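Uncharacterized protein (Eubacterium siraeum, PDB 4OBM) is of unknown function but, as a LytR-CpsA-Psr family member, probably attaches glycopolymers to the bacterial cell wall. Local coordinates at residues 23-28 / 92-97; 117-122 / 134-139; 123-128 / 152-157. All blocks are in the same frame, centred on the assembly; numbering follows the deposited sequence.

Contact 1 of 3, residues 23-28 / 92-97; sequences DFSVLM and LSINKY
Strands 24-28 and 94-97 run in parallel but diverge toward their N-terminal ends, their short axes crossing at -50°. The direct backbone bonding is therefore concentrated at the C-terminal end. Leu27 N donates to Lys96 O at 2.9 Å, nearly straight and in the carbonyl plane. The same oxygen receives a CA-H...O contact from Val26 CA, so it takes one hydrogen bond and one weaker CA-H contact. A second such contact runs the other way, from Tyr97 CA to Leu27 O at 3.0 Å.

Two waters bridge the splayed end. One water donates to Ser25 O and accepts from Asn95 N. Another accepts from Ser25 N and donates to Ser93 O at 2.5 Å. Both main-chain polar groups of Ser25 thus reach the neighbouring segment through single water molecules.

Apolar contacts line the face that carries Ser25, Leu27, Ile94 and Tyr97. The two branches of Ile94 divide the work: CG1 meets Ser25 CB at 3.6 Å, while CG2 lies against Leu27 CB at 4.1 Å. Tyr97 CB also meets Leu27 CB, but its ring leads away from the strand pair. Ser25 OG sits near both methyls of Leu92, and its polar partner is Thr45 OG1. On the other face, Val26 CG1 approaches Tyr97 CA at 4.0 Å. Lys96 leads away there, and its NZ hydrogen-bonds Asn203 O, near a bound tetraethylene glycol.

The pair belongs to a six-stranded mixed sheet. Strand 24-30 lies between 94-100 and the antiparallel strand 40-47, and helix 70-90 packs on Leu27, Ile94 and Tyr97.

Contact 2 of 3, residues 117-122 / 134-139; sequences LTVPSE and TIIKKG
Val119 forms the tight, buried part of this contact. Its main chain pairs with Gly139 as an antiparallel hydrogen-bonded pair. Val119 N donates to Gly139 O at 3.0 Å, and Gly139 N returns a bond of the same length to Val119 O. Both are almost straight, but they use their acceptors differently. Gly139 N lies in the carbonyl plane of Val119, on a lone pair. Val119 N approaches from above the carbonyl plane of Gly139. The phi of Gly139 is 116°, a backbone shape in which a side chain would collide with the preceding carbonyl oxygen.

The valine side chain presses CB to 3.3 Å from Lys137 O. Its CG2 meets Ile136 CG2 at 3.8 Å, the two side chains crossing at about a right angle. Tyr151 of helix 145-152 packs on both residues.

The antiparallel pairing links the end of strand 115-119 to the end of the broken strand 132-139. The chain between them forms a hairpin, in which strand 123-127 pairs with the earlier part of 132-139.

Toward solvent the contact loosens into long side chains. Lys138 is extended, with CG anti to its backbone N, and runs beside the main chain so that CE comes 3.4 Å from Pro120 O. Glu122 and Lys137 lie side by side and point the same way. Lys137 NZ bonds Glu122 OE2 at 2.9 Å in a salt bridge, nearly along the C-O axis. Glu122 OE1 has a second cation, Lys124. An alanine here would remove the carboxylate and CG, and would probably let the Lys137 and Lys124 ammonium groups swing loose and slacken the packing over Ile136 O.

Contact 3 of 3, residues 123-128 / 152-157; sequences IKYENK and LTLPDY
The first strand of a two-stranded hairpin, 123-127, packs here against the loop that follows helix 145-152. No hydrogen bond joins the two segments. The contact rests on Ile123 and Tyr125, alternate residues whose side chains both start toward the loop.

Leu154 serves both with separate methyls. Its CD1 meets Ile123 CG2 tip to tip at 3.8 Å. Its CD2 touches Tyr125 CB at the same distance, the tyrosine and leucine side chains sliding past each other in opposite directions.

Leu154 also packs on Thr134 and Ile136 of strand 132-139, so this one residue of the loop touches both strands of the hairpin. The chain leaves the helical conformation at Thr153, just before it.

The Tyr125 ring is carried out along the loop by a first torsion of 176°, with CG anti to the backbone N. Pro155 crosses it at about a right angle. Pro155 CD lies 3.5 Å from Tyr125 CE2, and Pro155 CB lies 3.6 Å from Tyr125 OH. Asp156 reaches another part of the ring. Asp156 CB approaches Tyr125 CE1 at 3.6 Å, and the Asp156 backbone N lies over one face. The carboxylate plane is turned 62° from the ring. Farther along, the Tyr157 side chain starts away from strand 123-127; its ring receives Leu154 CB over one face and meets Tyr164 edge-to-face.

How the contacts relate
Contacts 2 and 3 form one connected region, with centres about 12 Å apart. They share the hairpin of strands 123-127 and 132-139. Ile136 O lies 2.8 Å from Ile123 N, and Thr134 O lies 2.8 Å from Tyr125 N, both probable hydrogen bonds. Ile136 CD1 also packs on Leu154 CD1. Their segments alternate along the chain. Contact 1 stands apart in the six-stranded sheet, on the opposite side of the chain's centre. Its centre is about 32 Å from that of contact 2 and about 30 Å from that of contact 3. The bound tetraethylene glycol lies near contact 1, about 4 Å from the side chain of Lys96, and probably came from crystallisation.

Contact 1 of 3, residues 23-28 / 92-97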
loop_
_atom_site.group_PDB
_atom_site.type_symbol
_atom_site.label_atom_id
_atom_site.label_comp_id
_atom_site.label_asym_id
_atom_site.label_seq_id
_atom_site.Cartn_x
_atom_site.Cartn_y
_atom_site.Cartn_z
ATOM N N ASP A 23 -13.664 -8.353 -0.314
ATOM C CA ASP A 23 -12.547 -7.737 -1.051
ATOM C C ASP A 23 -12.592 -6.201 -0.936
ATOM O O ASP A 23 -13.671 -5.608 -0.975
ATOM C CB ASP A 23 -12.570 -8.127 -2.545
ATOM C CG ASP A 23 -12.322 -9.580 -2.910
ATOM O OD1 ASP A 23 -12.155 -10.408 -1.989
ATOM O OD2 ASP A 23 -12.300 -9.890 -4.124
ATOM N N PHE A 24 -11.433 -5.569 -0.795
ATOM C CA PHE A 24 -11.395 -4.114 -0.729
ATOM C C PHE A 24 -10.056 -3.567 -1.202
ATOM O O PHE A 24 -9.038 -4.275 -1.183
ATOM C CB PHE A 24 -11.716 -3.603 0.688
ATOM C CG PHE A 24 -10.676 -3.884 1.753
ATOM C CD1 PHE A 24 -10.746 -5.036 2.530
ATOM C CD2 PHE A 24 -9.661 -2.969 2.016
ATOM C CE1 PHE A 24 -9.801 -5.276 3.536
ATOM C CE2 PHE A 24 -8.714 -3.220 3.008
ATOM C CZ PHE A 24 -8.795 -4.365 3.767
ATOM N N SER A 25 -10.063 -2.296 -1.599
ATOM C CA SER A 25 -8.869 -1.551 -1.964
ATOM C C SER A 25 -8.833 -0.237 -1.208
ATOM O O SER A 25 -9.883 0.335 -0.903
ATOM C CB SER A 25 -8.790 -1.313 -3.464
ATOM O OG SER A 25 -8.322 -2.470 -4.136
ATOM N N VAL A 26 -7.611 0.194 -0.849
ATOM C CA VAL A 26 -7.299 1.434 -0.130
ATOM C C VAL A 26 -6.108 2.077 -0.803
ATOM O O VAL A 26 -5.069 1.427 -0.996
ATOM C CB VAL A 26 -7.022 1.233 1.395
ATOM C CG1 VAL A 26 -6.653 2.560 2.088
ATOM C CG2 VAL A 26 -8.195 0.555 2.110
ATOM N N LEU A 27 -6.242 3.355 -1.150
ATOM C CA LEU A 27 -5.133 4.117 -1.680
ATOM C C LEU A 27 -4.380 4.702 -0.508
ATOM O O LEU A 27 -4.963 5.412 0.294
ATOM C CB LEU A 27 -5.584 5.219 -2.653
ATOM C CG LEU A 27 -4.491 6.208 -3.084
ATOM C CD1 LEU A 27 -3.452 5.535 -3.959
ATOM C CD2 LEU A 27 -5.100 7.407 -3.779
HETATM N N MSE A 28 -3.081 4.396 -0.401
HETATM C CA MSE A 28 -2.265 4.926 0.679
HETATM C C MSE A 28 -1.244 5.847 0.106
HETATM O O MSE A 28 -0.661 5.552 -0.943
HETATM C CB MSE A 28 -1.641 3.804 1.482
HETATM C CG MSE A 28 -2.695 3.037 2.277
HETATM SE SE MSE A 28 -2.010 1.568 3.254
HETATM C CE MSE A 28 -0.704 0.747 1.992
ATOM N N LEU A 92 -10.490 -2.103 -10.351
ATOM C CA LEU A 92 -10.678 -2.079 -8.908
ATOM C C LEU A 92 -11.741 -1.080 -8.550
ATOM O O LEU A 92 -12.039 -0.191 -9.351
ATOM C CB LEU A 92 -9.365 -1.705 -8.178
ATOM C CG LEU A 92 -8.185 -2.693 -8.211
ATOM C CD1 LEU A 92 -6.947 -2.054 -7.617
ATOM C CD2 LEU A 92 -8.511 -3.982 -7.465
ATOM N N SER A 93 -12.284 -1.199 -7.326
ATOM C CA SER A 93 -13.285 -0.306 -6.752
ATOM C C SER A 93 -12.643 0.409 -5.537
ATOM O O SER A 93 -12.887 0.021 -4.392
ATOM C CB SER A 93 -14.527 -1.111 -6.369
ATOM O OG SER A 93 -15.481 -0.328 -5.674
ATOM N N ILE A 94 -11.773 1.414 -5.801
ATOM C CA ILE A 94 -11.012 2.169 -4.776
ATOM C C ILE A 94 -11.735 3.463 -4.420
ATOM O O ILE A 94 -11.805 4.373 -5.242
ATOM C CB ILE A 94 -9.536 2.464 -5.232
ATOM C CG1 ILE A 94 -8.910 1.270 -5.999
ATOM C CG2 ILE A 94 -8.651 2.907 -4.044
ATOM C CD1 ILE A 94 -7.799 1.614 -6.966
ATOM N N ASN A 95 -12.266 3.551 -3.200
ATOM C CA ASN A 95 -12.990 4.732 -2.715
ATOM C C ASN A 95 -12.310 5.291 -1.466
ATOM O O ASN A 95 -12.387 6.493 -1.200
ATOM C CB ASN A 95 -14.463 4.384 -2.384
ATOM C CG ASN A 95 -15.194 3.511 -3.389
ATOM O OD1 ASN A 95 -15.764 2.470 -3.038
ATOM N ND2 ASN A 95 -15.246 3.932 -4.651
ATOM N N LYS A 96 -11.681 4.396 -0.672
ATOM C CA LYS A 96 -11.049 4.762 0.585
ATOM C C LYS A 96 -9.567 5.002 0.440
ATOM O O LYS A 96 -8.881 4.409 -0.407
ATOM C CB LYS A 96 -11.324 3.724 1.685
ATOM C CG LYS A 96 -12.804 3.543 2.054
ATOM C CD LYS A 96 -13.545 4.865 2.346
ATOM C CE LYS A 96 -15.001 4.611 2.656
ATOM N NZ LYS A 96 -15.660 5.808 3.221
ATOM N N TYR A 97 -9.083 5.939 1.246
ATOM C CA TYR A 97 -7.673 6.303 1.221
ATOM C C TYR A 97 -7.172 6.654 2.606
ATOM O O TYR A 97 -7.977 7.001 3.473
ATOM C CB TYR A 97 -7.442 7.499 0.266
ATOM C CG TYR A 97 -8.159 8.766 0.674
ATOM C CD1 TYR A 97 -7.599 9.643 1.604
ATOM C CD2 TYR A 97 -9.372 9.118 0.092
ATOM C CE1 TYR A 97 -8.275 10.789 2.012
ATOM C CE2 TYR A 97 -10.039 10.281 0.463
ATOM C CZ TYR A 97 -9.482 11.120 1.416
ATOM O OH TYR A 97 -10.154 12.264 1.775
HETATM O O HOH W 1 -12.079 1.508 -1.448
HETATM O O HOH W 2 -12.769 -1.584 -2.433
#

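Contact 2 of 3, residues 117-122 / 134-139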
loop_
_atom_site.group_PDB
_atom_site.type_symbol
_atom_site.label_atom_id
_atom_site.label_comp_id
_atom_site.label_asym_id
_atom_site.label_seq_id
_atom_site.Cartn_x
_atom_site.Cartn_y
_atom_site.Cartn_z
ATOM N N LEU A 117 14.823 -6.523 7.777
ATOM C CA LEU A 117 15.065 -6.381 6.333
ATOM C C LEU A 117 16.507 -6.647 5.970
ATOM O O LEU A 117 17.416 -6.268 6.714
ATOM C CB LEU A 117 14.690 -4.963 5.839
ATOM C CG LEU A 117 13.327 -4.400 6.261
ATOM C CD1 LEU A 117 13.312 -2.883 6.168
ATOM C CD2 LEU A 117 12.200 -5.029 5.454
ATOM N N THR A 118 16.712 -7.236 4.783
ATOM C CA THR A 118 18.042 -7.487 4.236
ATOM C C THR A 118 18.395 -6.329 3.298
ATOM O O THR A 118 17.807 -6.200 2.222
ATOM C CB THR A 118 18.111 -8.863 3.546
ATOM O OG1 THR A 118 17.795 -9.867 4.506
ATOM C CG2 THR A 118 19.493 -9.152 2.952
ATOM N N VAL A 119 19.356 -5.489 3.715
ATOM C CA VAL A 119 19.870 -4.380 2.908
ATOM C C VAL A 119 20.926 -4.991 1.941
ATOM O O VAL A 119 21.904 -5.594 2.409
ATOM C CB VAL A 119 20.401 -3.209 3.779
ATOM C CG1 VAL A 119 20.935 -2.074 2.911
ATOM C CG2 VAL A 119 19.304 -2.683 4.707
ATOM N N PRO A 120 20.672 -4.940 0.601
ATOM C CA PRO A 120 21.585 -5.602 -0.359
ATOM C C PRO A 120 23.005 -5.032 -0.388
ATOM O O PRO A 120 23.953 -5.808 -0.543
ATOM C CB PRO A 120 20.887 -5.422 -1.716
ATOM C CG PRO A 120 19.962 -4.267 -1.526
ATOM C CD PRO A 120 19.514 -4.332 -0.091
ATOM N N SER A 121 23.156 -3.703 -0.235
ATOM C CA SER A 121 24.468 -3.051 -0.212
ATOM C C SER A 121 24.406 -1.782 0.638
ATOM O O SER A 121 23.331 -1.189 0.765
ATOM C CB SER A 121 24.950 -2.744 -1.627
ATOM O OG SER A 121 24.115 -1.790 -2.259
ATOM N N GLU A 122 25.538 -1.386 1.256
ATOM C CA GLU A 122 25.584 -0.209 2.124
ATOM C C GLU A 122 25.160 1.085 1.387
ATOM O O GLU A 122 25.591 1.336 0.256
ATOM C CB GLU A 122 26.984 -0.011 2.726
ATOM C CG GLU A 122 26.995 1.040 3.828
ATOM C CD GLU A 122 28.248 1.855 4.050
ATOM O OE1 GLU A 122 28.910 2.246 3.061
ATOM O OE2 GLU A 122 28.500 2.205 5.225
ATOM N N THR A 134 23.057 10.082 5.414
ATOM C CA THR A 134 22.229 8.984 5.922
ATOM C C THR A 134 22.991 7.697 5.662
ATOM O O THR A 134 23.303 7.409 4.506
ATOM C CB THR A 134 20.834 8.992 5.246
ATOM O OG1 THR A 134 20.216 10.261 5.419
ATOM C CG2 THR A 134 19.912 7.877 5.760
ATOM N N ILE A 135 23.325 6.942 6.727
ATOM C CA ILE A 135 24.084 5.689 6.595
ATOM C C ILE A 135 23.219 4.497 6.948
ATOM O O ILE A 135 22.903 4.304 8.115
ATOM C CB ILE A 135 25.409 5.633 7.436
ATOM C CG1 ILE A 135 26.117 6.995 7.657
ATOM C CG2 ILE A 135 26.353 4.507 6.968
ATOM C CD1 ILE A 135 26.732 7.643 6.492
ATOM N N ILE A 136 22.919 3.654 5.952
ATOM C CA ILE A 136 22.194 2.392 6.121
ATOM C C ILE A 136 23.195 1.278 5.778
ATOM O O ILE A 136 23.700 1.225 4.657
ATOM C CB ILE A 136 20.892 2.343 5.283
ATOM C CG1 ILE A 136 19.896 3.439 5.773
ATOM C CG2 ILE A 136 20.247 0.947 5.342
ATOM C CD1 ILE A 136 18.878 3.887 4.774
ATOM N N LYS A 137 23.533 0.441 6.762
ATOM C CA LYS A 137 24.519 -0.612 6.547
ATOM C C LYS A 137 23.887 -1.809 5.860
ATOM O O LYS A 137 22.667 -1.981 5.882
ATOM C CB LYS A 137 25.210 -1.025 7.861
ATOM C CG LYS A 137 25.939 0.121 8.569
ATOM C CD LYS A 137 27.273 0.472 7.947
ATOM C CE LYS A 137 27.977 1.526 8.757
ATOM N NZ LYS A 137 29.179 2.045 8.049
ATOM N N LYS A 138 24.731 -2.588 5.186
ATOM C CA LYS A 138 24.369 -3.803 4.464
ATOM C C LYS A 138 24.045 -4.892 5.491
ATOM O O LYS A 138 24.615 -4.873 6.593
ATOM C CB LYS A 138 25.561 -4.215 3.558
ATOM C CG LYS A 138 25.356 -5.494 2.740
ATOM C CD LYS A 138 26.592 -5.901 1.953
ATOM C CE LYS A 138 26.351 -7.260 1.340
ATOM N NZ LYS A 138 27.400 -7.634 0.362
ATOM N N GLY A 139 23.155 -5.818 5.126
ATOM C CA GLY A 139 22.815 -6.959 5.971
ATOM C C GLY A 139 21.396 -7.035 6.482
ATOM O O GLY A 139 20.619 -6.084 6.348
#

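Contact 3 of 3, residues 123-128 / 152-157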
loop_
_atom_site.group_PDB
_atom_site.type_symbol
_atom_site.label_atom_id
_atom_site.label_comp_id
_atom_site.label_asym_id
_atom_site.label_seq_id
_atom_site.Cartn_x
_atom_site.Cartn_y
_atom_site.Cartn_z
ATOM N N ILE A 123 24.325 1.899 2.055
ATOM C CA ILE A 123 23.875 3.203 1.560
ATOM C C ILE A 123 24.514 4.291 2.429
ATOM O O ILE A 123 24.464 4.214 3.655
ATOM C CB ILE A 123 22.318 3.320 1.530
ATOM C CG1 ILE A 123 21.670 2.168 0.704
ATOM C CG2 ILE A 123 21.864 4.702 0.995
ATOM C CD1 ILE A 123 20.308 1.752 1.188
ATOM N N LYS A 124 25.139 5.276 1.790
ATOM C CA LYS A 124 25.689 6.477 2.430
ATOM C C LYS A 124 25.152 7.632 1.594
ATOM O O LYS A 124 25.786 8.019 0.606
ATOM C CB LYS A 124 27.234 6.454 2.531
ATOM C CG LYS A 124 27.794 5.529 3.616
ATOM C CD LYS A 124 29.155 6.013 4.123
ATOM C CE LYS A 124 29.871 5.043 5.048
ATOM N NZ LYS A 124 30.802 4.116 4.325
ATOM N N TYR A 125 23.903 8.072 1.888
ATOM C CA TYR A 125 23.252 9.115 1.092
ATOM C C TYR A 125 23.629 10.510 1.570
ATOM O O TYR A 125 23.368 10.874 2.719
ATOM C CB TYR A 125 21.714 8.950 1.047
ATOM C CG TYR A 125 21.014 10.070 0.297
ATOM C CD1 TYR A 125 21.183 10.229 -1.077
ATOM C CD2 TYR A 125 20.232 11.004 0.970
ATOM C CE1 TYR A 125 20.598 11.297 -1.760
ATOM C CE2 TYR A 125 19.636 12.071 0.295
ATOM C CZ TYR A 125 19.821 12.215 -1.071
ATOM O OH TYR A 125 19.232 13.260 -1.748
ATOM N N GLU A 126 24.229 11.296 0.659
ATOM C CA GLU A 126 24.597 12.690 0.914
ATOM C C GLU A 126 23.439 13.589 0.458
ATOM O O GLU A 126 23.227 13.779 -0.747
ATOM C CB GLU A 126 25.943 13.078 0.266
ATOM C CG GLU A 126 26.326 12.316 -1.001
ATOM C CD GLU A 126 27.775 12.421 -1.455
ATOM O OE1 GLU A 126 28.598 13.039 -0.737
ATOM O OE2 GLU A 126 28.089 11.866 -2.533
ATOM N N ASN A 127 22.640 14.060 1.441
ATOM C CA ASN A 127 21.469 14.924 1.252
ATOM C C ASN A 127 21.906 16.372 1.045
ATOM O O ASN A 127 22.321 17.047 1.990
ATOM C CB ASN A 127 20.522 14.805 2.450
ATOM C CG ASN A 127 19.132 15.368 2.234
ATOM O OD1 ASN A 127 18.884 16.229 1.380
ATOM N ND2 ASN A 127 18.199 14.914 3.041
ATOM N N LYS A 128 21.811 16.841 -0.204
ATOM C CA LYS A 128 22.245 18.167 -0.607
ATOM C C LYS A 128 21.194 19.257 -0.276
ATOM O O LYS A 128 21.475 20.445 -0.469
ATOM C CB LYS A 128 22.632 18.171 -2.094
ATOM C CG LYS A 128 24.144 18.162 -2.349
ATOM C CD LYS A 128 24.789 16.788 -2.147
ATOM C CE LYS A 128 26.024 16.580 -2.995
ATOM N NZ LYS A 128 25.690 16.203 -4.397
ATOM N N LEU A 152 12.783 3.914 3.788
ATOM C CA LEU A 152 11.644 3.904 2.888
ATOM C C LEU A 152 11.515 5.177 2.029
ATOM O O LEU A 152 10.972 5.108 0.915
ATOM C CB LEU A 152 10.387 3.723 3.750
ATOM C CG LEU A 152 9.143 3.130 3.088
ATOM C CD1 LEU A 152 9.371 1.686 2.653
ATOM C CD2 LEU A 152 7.932 3.227 4.031
ATOM N N THR A 153 11.986 6.326 2.562
ATOM C CA THR A 153 11.841 7.628 1.944
ATOM C C THR A 153 13.159 8.251 1.403
ATOM O O THR A 153 13.164 9.458 1.130
ATOM C CB THR A 153 11.172 8.603 2.935
ATOM O OG1 THR A 153 12.013 8.777 4.066
ATOM C CG2 THR A 153 9.804 8.129 3.381
ATOM N N LEU A 154 14.240 7.454 1.196
ATOM C CA LEU A 154 15.485 7.992 0.638
ATOM C C LEU A 154 15.258 8.571 -0.758
ATOM O O LEU A 154 14.703 7.892 -1.634
ATOM C CB LEU A 154 16.598 6.945 0.572
ATOM C CG LEU A 154 17.376 6.643 1.831
ATOM C CD1 LEU A 154 18.163 5.373 1.637
ATOM C CD2 LEU A 154 18.289 7.804 2.226
ATOM N N PRO A 155 15.717 9.814 -0.993
ATOM C CA PRO A 155 15.513 10.436 -2.316
ATOM C C PRO A 155 16.336 9.766 -3.430
ATOM O O PRO A 155 16.007 9.919 -4.610
ATOM C CB PRO A 155 15.956 11.889 -2.090
ATOM C CG PRO A 155 15.976 12.079 -0.583
ATOM C CD PRO A 155 16.377 10.745 -0.055
ATOM N N ASP A 156 17.396 9.015 -3.045
ATOM C CA ASP A 156 18.303 8.306 -3.943
ATOM C C ASP A 156 18.924 7.084 -3.266
ATOM O O ASP A 156 19.592 7.209 -2.229
ATOM C CB ASP A 156 19.413 9.248 -4.453
ATOM C CG ASP A 156 20.314 8.641 -5.510
ATOM O OD1 ASP A 156 19.786 8.164 -6.539
ATOM O OD2 ASP A 156 21.549 8.663 -5.318
ATOM N N TYR A 157 18.736 5.914 -3.900
ATOM C CA TYR A 157 19.254 4.624 -3.460
ATOM C C TYR A 157 20.574 4.230 -4.188
ATOM O O TYR A 157 21.083 3.119 -3.989
ATOM C CB TYR A 157 18.180 3.535 -3.678
ATOM C CG TYR A 157 16.961 3.702 -2.795
ATOM C CD1 TYR A 157 16.973 3.280 -1.468
ATOM C CD2 TYR A 157 15.796 4.281 -3.283
ATOM C CE1 TYR A 157 15.868 3.462 -0.641
ATOM C CE2 TYR A 157 14.674 4.449 -2.468
ATOM C CZ TYR A 157 14.719 4.044 -1.144
ATOM O OH TYR A 157 13.623 4.210 -0.330
#